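Local coordinates for phosphoacetylglucosamine mutase (Aspergillus lentulus, PDB 5O9X), which catalyses the interconversion of N-acetylglucosamine 6-phosphate and N-acetylglucosamine 1-phosphate, probably through a bisphosphorylated sugar intermediate, at residues A14-P20 / L38-Y44; F32-A36 / H70-N76; W61-T67 / R127-D133; F161-Q166 / V220-K224. The protein carries 1 engineered substitution. The contacts are given in a common frame with arbitrary orientation. Numbering follows the deposited sequence.

Interaction 1: A14-P20 / L38-Y44; sequences ALQYAKP and LLNTVVY
At the end of helix 4-14, a type I beta turn from Ala14 to Tyr17 (Tyr17 N to Ala14 O, 3.1 Å) reverses the chain, which then runs extended through Ala18, Lys19 and Pro20 beside the start of helix 40-56 and its lead-in. CA atoms pair Ala14 with Tyr44 (7.5 Å), Lys19 with Thr41 (6.0 Å) and Pro20 with Leu38 (6.5 Å). Tyr17 (chi1 m) and Tyr44 (chi1 t) meet obliquely, centroids 5.7 Å apart and planes at 51°, with Tyr17 CE2 3.6 Å from Tyr44 CD1. Ala14 is small enough to sit over one face of the Tyr44 ring. Thr41, chi1 p, puts CG2 3.7 Å from Tyr17 CB and 3.6 Å from Ala18 O, while Pro20 CB meets Leu38 CD2 at 3.8 Å. One water accepts from Ala18 N (3.1 Å) and Asn40 ND2 (3.2 Å). Asn40 OD1 is hydrogen-bonded to Arg140 and Tyr44 OH to Ile10 O. The N-terminal connection thus packs on this domain I helix mainly by apolar fit.

Interaction 2: F32-A36 / H70-N76; sequences FRMKA and HNPAEDN. Unlike the reference sequence in segment 32-36: Lys35 (reference Arg). With G16 (1,6-di-O-phosphono-alpha-D-glucopyranose), chain B.
In the alpha/beta/alpha domain I of the phosphohexomutase fold, edge strand 32-35 pairs antiparallel with the start of strand 75-81, beside the active-site loop. His70 (chi1 p) turns ND1 to the ligand's phosphate oxygen O2X, donating at 2.7 Å; its backbone N adds a weak bond to O2X (3.3 Å), and NE2 is hydrogen-bonded to Glu510. Asn71 (chi1 m) accepts from Arg33 NH1 through OD1 (3.1 Å) and gives ND2 to Asp75 OD2 (2.9 Å), so its amide links the arginine and the carboxylate. A type I turn from Pro72 to Asp75 follows around Ala73 (-53/-30) and Glu74 (-73/-13), closed by Asp75 N to Pro72 O (3.0 Å). Glu74 O accepts from Ala36 N (3.0 Å), while its OE1 makes a long salt bridge to Lys35 NZ (3.7 Å). Asp75 is opposite Lys35 as a non-hydrogen-bonded pair, CA atoms 4.2 Å apart, their side chains diverging. Asn76 and Met34 form the hydrogen-bonded pair, Asn76 N to Met34 O at 3.0 Å and Met34 N to Asn76 O at 3.1 Å. Arg33 (chi1 and chi2 t, chi3 m) ends in a fork on the 1-phosphate, NH1 to O2X at 2.8 Å and NH2 to O1X at 2.7 Å.

Interaction 3: W61-T67 / R127-D133; sequences WIGVMVT and RVVFARD
Strands 61-66 and 127-132 run parallel and in step, Ile62 beside Val128 (CA-CA 4.9 Å), Val64 beside Phe130 (4.6 Å) and Val66 beside Arg132 (4.5 Å), with axes 4.5 Å apart at closest and crossing at -29°. The backbones alternate as donors: Ile62 N to Arg127 O (3.0 Å), Val129 N to Ile62 O (3.0 Å), Val64 N to Val129 O (2.9 Å), Ala131 N to Val64 O (3.3 Å), Val66 N to Ala131 O (2.9 Å) and Asp133 N to Val66 O (3.2 Å).

On one face, the Trp61 ring (chi1 m) lies on Arg127: CB stands 3.5 Å over the six-membered ring in a CH-pi contact. Gly63 adds no bulk to this face, and Trp61 CE3 approaches Val129 CB at 4.0 Å. Ala131 leaves a shallow hollow into which Met65 bends (chi2 p), SD 4.1 Å from Ala131 CB and CE 3.7 Å from Asp133 N. Strand 61-66 is the middle one of domain I's five-stranded mixed sheet, 127-132 lies between it and edge strand 155-161, and helix 164-176 covers this face. On the other, Val64, beta-branched as suits a strand, fits between Val128 and Phe130 (Val64 CG2 to Val128 CG1, 3.9 Å; Val64 CB to Phe130 CB, 3.9 Å); Phe130, chi1 p, sends its ring to helix 138-151. Beyond the strands, Thr67 OG1 donates to Asp133 OD2 (2.6 Å), which also salt-bridges Arg135.

Interaction 4: F161-Q166 / V220-K224; sequences FMTTPQ and VGGPK. Unlike the reference sequence in segment 161-166: Phe161 (reference Tyr).
This is a buried interdomain contact, in which the start of helix 164-176 in domain I of the phosphohexomutase fold meets the first turn of helix 221-231 in domain II. The closest CA atoms are those of Thr163 and Val220, 6.0 Å apart. A capping box begins the first helix: Thr163 (chi1 p), at the N-cap, accepts from Gln166 N through OG1 (3.1 Å), and Gln166 returns OE1 to Thr163 N (3.1 Å). Threonine suits the place because its hydroxyl satisfies a free helix-end amide while its methyl remains for packing: CG2 lies 4.0 Å from Val220 CG1, 4.1 Å from Gly221 CA and 3.8 Å from Lys224 CG. Val220 (chi1 p) points toward the other segment, CG1 reaching 3.8 Å from both Met162 O and Thr163 CA, and CG2 meeting Phe161 CB at 4.4 Å. Lys224, chi1 and chi2 both m and then extended, spans the interface with its aliphatic part, CE lying 4.0 Å from Met162 CA and 3.8 Å from Gln166 OE1. Its ammonium also forms a salt bridge with Glu188, and within the contact NZ donates to Phe161 O at 2.8 Å.

How the interactions relate
Interactions 1, 2 and 3 belong to domain I, and interaction 4 joins that domain to the next. Interaction 1 rests against interaction 2 as helix 40-56 packs over the sheet: Leu39 CG lies 3.6 Å from Met34 CG, and Val42 CG1 3.6 Å from Phe32 CG. Interactions 2 and 3 share the sheet, strands 75-81 and 61-66 being neighbours; Asn76 OD1 approaches Thr67 CA at 3.1 Å. Arg132 O and Met162 N, 3.1 Å apart, form a probable hydrogen bond between interactions 3 and 4. The ligand is gripped directly in interaction 2, whereas the side chains of Thr67 and Thr163 remain about 6 and 11 Å from it.

Interaction 1: A14-P20 / L38-Y44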
# COMPACT_ATOMS: atom_id res chain seq x y z
N ALA A 14 6.07 -1.48 -31.29
CA ALA A 14 5.64 -2.83 -30.88
C ALA A 14 6.33 -4.01 -31.58
O ALA A 14 6.39 -5.11 -31.01
CB ALA A 14 4.14 -2.96 -31.01
N LEU A 15 6.85 -3.77 -32.80
CA LEU A 15 7.64 -4.75 -33.59
C LEU A 15 8.85 -5.25 -32.84
O LEU A 15 9.33 -6.35 -33.12
CB LEU A 15 8.10 -4.16 -34.96
CG LEU A 15 7.62 -4.73 -36.32
CD1 LEU A 15 7.79 -3.75 -37.49
CD2 LEU A 15 8.27 -6.08 -36.67
N GLN A 16 9.34 -4.46 -31.89
CA GLN A 16 10.55 -4.81 -31.14
C GLN A 16 10.32 -5.92 -30.11
O GLN A 16 11.28 -6.48 -29.56
CB GLN A 16 11.09 -3.58 -30.45
CG GLN A 16 11.59 -2.51 -31.39
CD GLN A 16 12.99 -2.08 -30.98
OE1 GLN A 16 13.98 -2.72 -31.36
NE2 GLN A 16 13.07 -1.02 -30.19
N TYR A 17 9.06 -6.22 -29.86
CA TYR A 17 8.67 -7.14 -28.77
C TYR A 17 7.91 -8.33 -29.30
O TYR A 17 7.53 -8.37 -30.46
CB TYR A 17 7.90 -6.38 -27.64
CG TYR A 17 8.53 -5.03 -27.30
CD1 TYR A 17 9.83 -4.96 -26.85
CD2 TYR A 17 7.83 -3.83 -27.53
CE1 TYR A 17 10.45 -3.73 -26.62
CE2 TYR A 17 8.42 -2.61 -27.27
CZ TYR A 17 9.73 -2.56 -26.82
OH TYR A 17 10.33 -1.36 -26.57
N ALA A 18 7.75 -9.33 -28.46
CA ALA A 18 7.00 -10.54 -28.79
C ALA A 18 6.18 -10.89 -27.56
O ALA A 18 6.74 -10.91 -26.45
CB ALA A 18 7.97 -11.68 -29.14
N LYS A 19 4.87 -11.11 -27.72
CA LYS A 19 4.04 -11.61 -26.63
C LYS A 19 4.44 -13.02 -26.29
O LYS A 19 4.71 -13.80 -27.20
CB LYS A 19 2.56 -11.66 -26.99
CG LYS A 19 1.92 -10.31 -27.08
CD LYS A 19 0.44 -10.47 -27.29
CE LYS A 19 -0.31 -10.30 -25.99
NZ LYS A 19 -1.41 -11.29 -25.94
N PRO A 20 4.47 -13.36 -24.98
CA PRO A 20 4.69 -14.77 -24.63
C PRO A 20 3.48 -15.62 -24.98
O PRO A 20 2.32 -15.21 -24.77
CB PRO A 20 4.90 -14.73 -23.09
CG PRO A 20 4.32 -13.44 -22.63
CD PRO A 20 4.41 -12.49 -23.78
N LEU A 38 8.24 -11.89 -18.63
CA LEU A 38 6.95 -11.83 -19.32
C LEU A 38 6.43 -10.44 -19.61
O LEU A 38 5.40 -10.29 -20.31
CB LEU A 38 5.88 -12.56 -18.54
CG LEU A 38 6.13 -14.04 -18.27
CD1 LEU A 38 5.08 -14.65 -17.32
CD2 LEU A 38 6.33 -14.84 -19.58
N LEU A 39 7.12 -9.42 -19.09
CA LEU A 39 6.54 -8.09 -19.00
C LEU A 39 6.66 -7.12 -20.20
O LEU A 39 5.92 -6.13 -20.25
CB LEU A 39 7.04 -7.41 -17.73
CG LEU A 39 6.19 -7.89 -16.53
CD1 LEU A 39 7.02 -7.61 -15.27
CD2 LEU A 39 4.81 -7.17 -16.50
N ASN A 40 7.55 -7.34 -21.19
CA ASN A 40 7.73 -6.26 -22.18
C ASN A 40 6.41 -5.72 -22.83
O ASN A 40 6.16 -4.50 -22.88
CB ASN A 40 8.66 -6.73 -23.31
CG ASN A 40 10.12 -6.70 -22.91
OD1 ASN A 40 10.51 -6.22 -21.81
ND2 ASN A 40 10.94 -7.25 -23.76
N THR A 41 5.58 -6.63 -23.37
CA THR A 41 4.44 -6.17 -24.15
C THR A 41 3.40 -5.53 -23.22
O THR A 41 2.66 -4.62 -23.61
CB THR A 41 3.85 -7.26 -25.02
OG1 THR A 41 3.26 -8.31 -24.23
CG2 THR A 41 4.94 -7.88 -25.91
N VAL A 42 3.36 -6.01 -21.98
CA VAL A 42 2.47 -5.49 -20.94
C VAL A 42 2.79 -4.02 -20.65
O VAL A 42 1.90 -3.16 -20.64
CB VAL A 42 2.57 -6.32 -19.62
CG1 VAL A 42 1.70 -5.71 -18.55
CG2 VAL A 42 2.04 -7.71 -19.83
N VAL A 43 4.05 -3.75 -20.36
CA VAL A 43 4.52 -2.42 -20.05
C VAL A 43 4.27 -1.49 -21.27
O VAL A 43 3.92 -0.30 -21.10
CB VAL A 43 6.03 -2.50 -19.62
CG1 VAL A 43 6.64 -1.11 -19.48
CG2 VAL A 43 6.14 -3.29 -18.27
N TYR A 44 4.55 -2.03 -22.46
CA TYR A 44 4.30 -1.25 -23.69
C TYR A 44 2.82 -0.86 -23.73
O TYR A 44 2.50 0.29 -23.95
CB TYR A 44 4.67 -2.09 -24.93
CG TYR A 44 4.63 -1.29 -26.18
CD1 TYR A 44 5.65 -0.40 -26.49
CD2 TYR A 44 3.49 -1.34 -27.00
CE1 TYR A 44 5.58 0.40 -27.63
CE2 TYR A 44 3.42 -0.55 -28.16
CZ TYR A 44 4.47 0.29 -28.47
OH TYR A 44 4.38 1.08 -29.60
O HOH W 1 9.70 -9.06 -26.13

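Interaction 2: F32-A36 / H70-N76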
# COMPACT_ATOMS: atom_id res chain seq x y z
N PHE A 32 -0.62 -5.07 -13.15
CA PHE A 32 -0.01 -6.24 -13.71
C PHE A 32 1.27 -6.57 -12.93
O PHE A 32 2.06 -5.66 -12.63
CB PHE A 32 0.35 -6.00 -15.17
CG PHE A 32 -0.86 -5.65 -16.04
CD1 PHE A 32 -1.80 -6.63 -16.39
CD2 PHE A 32 -1.04 -4.33 -16.46
CE1 PHE A 32 -2.92 -6.28 -17.14
CE2 PHE A 32 -2.16 -3.98 -17.24
CZ PHE A 32 -3.08 -4.97 -17.59
N ARG A 33 1.44 -7.84 -12.62
CA ARG A 33 2.58 -8.29 -11.85
C ARG A 33 2.87 -9.75 -12.17
O ARG A 33 1.97 -10.59 -12.13
CB ARG A 33 2.20 -8.15 -10.35
CG ARG A 33 3.44 -8.20 -9.48
CD ARG A 33 3.02 -7.85 -8.06
NE ARG A 33 2.64 -6.45 -7.82
CZ ARG A 33 2.39 -6.01 -6.54
NH1 ARG A 33 2.62 -6.84 -5.48
NH2 ARG A 33 2.05 -4.73 -6.28
N MET A 34 4.12 -10.08 -12.46
CA MET A 34 4.45 -11.41 -12.91
C MET A 34 5.95 -11.54 -13.01
O MET A 34 6.67 -10.54 -12.78
CB MET A 34 3.82 -11.66 -14.31
CG MET A 34 4.40 -10.75 -15.38
SD MET A 34 3.28 -10.55 -16.79
CE MET A 34 1.90 -9.55 -16.20
N LYS A 35 6.43 -12.73 -13.41
CA LYS A 35 7.87 -12.90 -13.67
C LYS A 35 8.31 -11.87 -14.72
O LYS A 35 7.63 -11.69 -15.74
CB LYS A 35 8.27 -14.37 -14.03
CG LYS A 35 9.73 -14.66 -13.73
CD LYS A 35 10.06 -16.13 -13.96
CE LYS A 35 11.54 -16.33 -14.30
NZ LYS A 35 11.86 -17.76 -13.99
N ALA A 36 9.45 -11.22 -14.46
CA ALA A 36 9.84 -10.00 -15.22
C ALA A 36 10.08 -10.32 -16.69
O ALA A 36 9.90 -9.44 -17.54
CB ALA A 36 11.06 -9.35 -14.63
N HIS A 70 5.97 -6.22 -2.65
CA HIS A 70 6.37 -7.27 -1.70
C HIS A 70 6.88 -8.55 -2.39
O HIS A 70 7.47 -9.43 -1.72
CB HIS A 70 5.15 -7.72 -0.78
CG HIS A 70 4.26 -8.73 -1.41
ND1 HIS A 70 3.18 -8.36 -2.22
CD2 HIS A 70 4.26 -10.08 -1.37
CE1 HIS A 70 2.57 -9.46 -2.63
NE2 HIS A 70 3.21 -10.51 -2.14
N ASN A 71 6.62 -8.68 -3.70
CA ASN A 71 6.99 -9.92 -4.47
C ASN A 71 8.50 -10.25 -4.48
O ASN A 71 9.37 -9.35 -4.34
CB ASN A 71 6.49 -9.90 -5.92
CG ASN A 71 4.95 -10.03 -6.01
OD1 ASN A 71 4.22 -9.43 -5.22
ND2 ASN A 71 4.47 -10.78 -7.00
N PRO A 72 8.80 -11.54 -4.73
CA PRO A 72 10.24 -11.92 -4.80
C PRO A 72 10.90 -11.14 -5.97
O PRO A 72 10.21 -10.63 -6.90
CB PRO A 72 10.19 -13.46 -5.10
CG PRO A 72 8.83 -13.90 -4.48
CD PRO A 72 7.89 -12.75 -4.86
N ALA A 73 12.23 -11.00 -5.87
CA ALA A 73 13.07 -10.21 -6.81
C ALA A 73 12.87 -10.56 -8.28
O ALA A 73 13.06 -9.65 -9.11
CB ALA A 73 14.57 -10.39 -6.44
N GLU A 74 12.51 -11.82 -8.64
CA GLU A 74 12.42 -12.19 -10.06
C GLU A 74 11.17 -11.56 -10.71
O GLU A 74 11.04 -11.54 -11.94
CB GLU A 74 12.31 -13.72 -10.23
CG GLU A 74 10.96 -14.27 -9.69
CD GLU A 74 10.80 -15.79 -9.86
OE1 GLU A 74 11.60 -16.43 -10.59
OE2 GLU A 74 9.84 -16.34 -9.27
N ASP A 75 10.26 -11.05 -9.90
CA ASP A 75 9.02 -10.42 -10.48
C ASP A 75 9.24 -8.93 -10.76
O ASP A 75 10.15 -8.28 -10.24
CB ASP A 75 7.84 -10.53 -9.52
CG ASP A 75 7.31 -11.97 -9.38
OD1 ASP A 75 7.73 -12.87 -10.17
OD2 ASP A 75 6.45 -12.21 -8.48
N ASN A 76 8.36 -8.36 -11.59
CA ASN A 76 8.21 -6.93 -11.65
C ASN A 76 6.75 -6.65 -12.01
O ASN A 76 5.91 -7.60 -12.04
CB ASN A 76 9.23 -6.24 -12.60
CG ASN A 76 9.64 -4.85 -12.07
OD1 ASN A 76 8.86 -4.24 -11.33
ND2 ASN A 76 10.88 -4.36 -12.40
C1 G16 B . -0.64 -5.37 -2.89
C2 G16 B . -1.83 -4.45 -2.62
C3 G16 B . -2.38 -4.69 -1.18
C4 G16 B . -2.75 -6.13 -0.88
C5 G16 B . -1.53 -7.00 -1.16
C6 G16 B . -1.80 -8.48 -1.20
O1 G16 B . 0.41 -5.05 -1.98
O2 G16 B . -1.54 -3.04 -2.84
O3 G16 B . -3.40 -3.79 -0.99
O4 G16 B . -3.16 -6.40 0.53
O5 G16 B . -1.04 -6.81 -2.51
O6 G16 B . -2.81 -8.71 -2.28
P G16 B . -3.22 -10.24 -2.64
O1P G16 B . -3.62 -10.96 -1.33
O2P G16 B . -1.97 -10.94 -3.23
O3P G16 B . -4.31 -10.20 -3.74
P' G16 B . 1.89 -4.56 -2.47
O1X G16 B . 1.71 -3.71 -3.75
O2X G16 B . 2.67 -5.84 -2.91
O3X G16 B . 2.60 -3.97 -1.30

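Interaction 3: W61-T67 / R127-D133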
# COMPACT_ATOMS: atom_id res chain seq x y z
N TRP A 61 -0.88 15.10 -15.42
CA TRP A 61 0.17 14.12 -15.23
C TRP A 61 -0.43 12.83 -14.69
O TRP A 61 -1.16 12.79 -13.67
CB TRP A 61 1.25 14.70 -14.30
CG TRP A 61 2.00 15.79 -14.97
CD1 TRP A 61 1.73 17.12 -14.93
CD2 TRP A 61 3.17 15.63 -15.80
NE1 TRP A 61 2.68 17.81 -15.69
CE2 TRP A 61 3.56 16.93 -16.23
CE3 TRP A 61 3.93 14.51 -16.22
CZ2 TRP A 61 4.66 17.15 -17.07
CZ3 TRP A 61 5.04 14.72 -17.04
CH2 TRP A 61 5.39 16.05 -17.47
N ILE A 62 -0.13 11.75 -15.40
CA ILE A 62 -0.45 10.38 -14.90
C ILE A 62 0.89 9.68 -14.49
O ILE A 62 1.89 9.82 -15.18
CB ILE A 62 -1.13 9.62 -16.05
CG1 ILE A 62 -2.53 10.25 -16.36
CG2 ILE A 62 -1.32 8.11 -15.75
CD1 ILE A 62 -3.46 10.33 -15.14
N GLY A 63 0.88 8.86 -13.42
CA GLY A 63 2.19 8.26 -13.00
C GLY A 63 2.17 6.79 -13.39
O GLY A 63 1.06 6.14 -13.49
N VAL A 64 3.37 6.24 -13.63
CA VAL A 64 3.54 4.82 -13.77
C VAL A 64 4.67 4.40 -12.82
O VAL A 64 5.72 4.97 -12.89
CB VAL A 64 3.96 4.44 -15.23
CG1 VAL A 64 4.10 2.93 -15.33
CG2 VAL A 64 2.86 4.85 -16.23
N MET A 65 4.43 3.45 -11.93
CA MET A 65 5.49 2.97 -11.03
C MET A 65 5.83 1.55 -11.48
O MET A 65 4.91 0.70 -11.57
CB MET A 65 4.96 2.91 -9.59
CG MET A 65 6.00 2.41 -8.57
SD MET A 65 7.36 3.59 -8.38
CE MET A 65 8.48 2.54 -7.47
N VAL A 66 7.10 1.28 -11.76
CA VAL A 66 7.49 -0.06 -12.19
C VAL A 66 8.04 -0.78 -10.92
O VAL A 66 9.11 -0.45 -10.43
CB VAL A 66 8.54 -0.03 -13.30
CG1 VAL A 66 8.97 -1.49 -13.66
CG2 VAL A 66 7.93 0.75 -14.51
N THR A 67 7.25 -1.72 -10.38
CA THR A 67 7.63 -2.40 -9.19
C THR A 67 6.70 -3.62 -9.09
O THR A 67 5.57 -3.61 -9.58
CB THR A 67 7.40 -1.48 -7.89
OG1 THR A 67 7.82 -2.22 -6.76
CG2 THR A 67 5.90 -1.10 -7.67
N ARG A 127 0.75 13.74 -20.59
CA ARG A 127 1.91 13.97 -19.72
C ARG A 127 2.02 12.78 -18.71
O ARG A 127 1.07 12.49 -18.00
CB ARG A 127 1.75 15.34 -19.00
CG ARG A 127 1.83 16.55 -19.96
CD ARG A 127 1.78 17.84 -19.17
NE ARG A 127 1.70 19.02 -20.04
CZ ARG A 127 0.56 19.61 -20.42
NH1 ARG A 127 -0.63 19.18 -19.99
NH2 ARG A 127 0.62 20.68 -21.21
N VAL A 128 3.13 12.05 -18.77
CA VAL A 128 3.33 10.84 -17.96
C VAL A 128 4.66 10.97 -17.18
O VAL A 128 5.65 11.37 -17.72
CB VAL A 128 3.21 9.57 -18.83
CG1 VAL A 128 3.53 8.25 -18.06
CG2 VAL A 128 1.82 9.51 -19.46
N VAL A 129 4.65 10.66 -15.89
CA VAL A 129 5.91 10.67 -15.07
C VAL A 129 6.06 9.22 -14.50
O VAL A 129 5.06 8.59 -14.10
CB VAL A 129 5.85 11.82 -13.99
CG1 VAL A 129 4.59 11.72 -13.11
CG2 VAL A 129 7.08 11.80 -13.04
N PHE A 130 7.28 8.68 -14.46
CA PHE A 130 7.45 7.31 -14.01
C PHE A 130 8.71 7.16 -13.16
O PHE A 130 9.54 8.06 -13.17
CB PHE A 130 7.40 6.37 -15.22
CG PHE A 130 8.43 6.63 -16.28
CD1 PHE A 130 9.79 6.23 -16.09
CD2 PHE A 130 8.07 7.23 -17.50
CE1 PHE A 130 10.76 6.45 -17.08
CE2 PHE A 130 9.07 7.44 -18.52
CZ PHE A 130 10.40 7.03 -18.30
N ALA A 131 8.79 6.06 -12.40
CA ALA A 131 9.91 5.75 -11.53
C ALA A 131 9.88 4.24 -11.37
O ALA A 131 8.96 3.56 -11.90
CB ALA A 131 9.72 6.43 -10.18
N ARG A 132 10.89 3.68 -10.68
CA ARG A 132 10.95 2.28 -10.52
C ARG A 132 11.65 2.00 -9.20
O ARG A 132 12.35 2.90 -8.67
CB ARG A 132 11.82 1.65 -11.66
CG ARG A 132 13.28 2.19 -11.75
CD ARG A 132 13.81 2.07 -13.24
NE ARG A 132 15.31 2.23 -13.41
CZ ARG A 132 16.06 3.09 -14.09
NH1 ARG A 132 15.61 4.24 -14.74
NH2 ARG A 132 17.37 2.83 -14.05
N ASP A 133 11.47 0.80 -8.68
CA ASP A 133 12.22 0.39 -7.49
C ASP A 133 13.58 -0.21 -8.04
O ASP A 133 13.92 0.03 -9.19
CB ASP A 133 11.40 -0.60 -6.60
CG ASP A 133 11.13 -1.93 -7.28
OD1 ASP A 133 11.70 -2.20 -8.39
OD2 ASP A 133 10.34 -2.75 -6.70
O HOH W 2 11.69 -1.98 -11.17

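Interaction 4: F161-Q166 / V220-K224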
# COMPACT_ATOMS: atom_id res chain seq x y z
N PHE A 161 15.07 6.08 -9.57
CA PHE A 161 14.68 5.23 -8.46
C PHE A 161 13.91 6.05 -7.41
O PHE A 161 14.46 7.06 -6.85
CB PHE A 161 15.95 4.63 -7.79
CG PHE A 161 16.69 3.69 -8.71
CD1 PHE A 161 16.30 2.35 -8.83
CD2 PHE A 161 17.74 4.16 -9.49
CE1 PHE A 161 17.00 1.45 -9.71
CE2 PHE A 161 18.43 3.29 -10.38
CZ PHE A 161 18.10 1.93 -10.45
N MET A 162 12.72 5.58 -7.07
CA MET A 162 11.94 6.21 -6.01
C MET A 162 11.09 5.13 -5.35
O MET A 162 10.85 4.05 -5.93
CB MET A 162 10.98 7.29 -6.60
CG MET A 162 11.73 8.51 -7.22
SD MET A 162 10.80 10.07 -7.14
CE MET A 162 9.39 9.55 -7.92
N THR A 163 10.60 5.43 -4.15
CA THR A 163 9.67 4.50 -3.45
C THR A 163 8.34 4.75 -4.14
O THR A 163 8.18 5.78 -4.85
CB THR A 163 9.54 4.89 -1.93
OG1 THR A 163 8.91 6.15 -1.79
CG2 THR A 163 10.91 4.96 -1.22
N THR A 164 7.43 3.79 -4.05
CA THR A 164 6.09 3.98 -4.58
C THR A 164 5.44 5.28 -4.08
O THR A 164 4.90 6.02 -4.88
CB THR A 164 5.27 2.70 -4.35
OG1 THR A 164 5.84 1.68 -5.20
CG2 THR A 164 3.77 2.88 -4.73
N PRO A 165 5.42 5.51 -2.77
CA PRO A 165 4.74 6.73 -2.31
C PRO A 165 5.43 8.02 -2.81
O PRO A 165 4.73 9.00 -3.03
CB PRO A 165 4.91 6.67 -0.77
CG PRO A 165 5.11 5.24 -0.45
CD PRO A 165 5.75 4.59 -1.65
N GLN A 166 6.77 8.01 -2.99
CA GLN A 166 7.43 9.20 -3.66
C GLN A 166 6.84 9.49 -5.03
O GLN A 166 6.57 10.68 -5.34
CB GLN A 166 8.93 9.05 -3.77
CG GLN A 166 9.58 9.29 -2.42
CD GLN A 166 11.10 9.05 -2.50
OE1 GLN A 166 11.61 8.22 -3.32
NE2 GLN A 166 11.83 9.79 -1.67
N VAL A 220 14.66 0.16 -2.16
CA VAL A 220 14.80 1.58 -2.40
C VAL A 220 14.44 2.37 -1.11
O VAL A 220 15.01 3.43 -0.89
CB VAL A 220 13.86 2.05 -3.56
CG1 VAL A 220 12.37 1.79 -3.27
CG2 VAL A 220 14.24 3.46 -3.96
N GLY A 221 13.64 1.80 -0.23
CA GLY A 221 13.37 2.54 1.03
C GLY A 221 14.58 2.78 1.90
O GLY A 221 14.56 3.73 2.68
N GLY A 222 15.61 1.91 1.84
CA GLY A 222 16.87 2.07 2.67
C GLY A 222 17.63 3.37 2.36
O GLY A 222 17.76 4.27 3.25
N PRO A 223 18.01 3.55 1.09
CA PRO A 223 18.71 4.80 0.69
C PRO A 223 17.83 6.04 0.88
O PRO A 223 18.31 7.10 1.25
CB PRO A 223 19.01 4.59 -0.84
CG PRO A 223 19.08 3.05 -0.94
CD PRO A 223 18.17 2.44 0.10
N LYS A 224 16.52 5.93 0.59
CA LYS A 224 15.64 7.10 0.67
C LYS A 224 15.41 7.44 2.13
O LYS A 224 15.31 8.65 2.46
CB LYS A 224 14.27 6.88 0.02
CG LYS A 224 14.37 6.44 -1.43
CD LYS A 224 15.25 7.36 -2.29
CE LYS A 224 15.13 6.96 -3.79
NZ LYS A 224 16.03 7.79 -4.59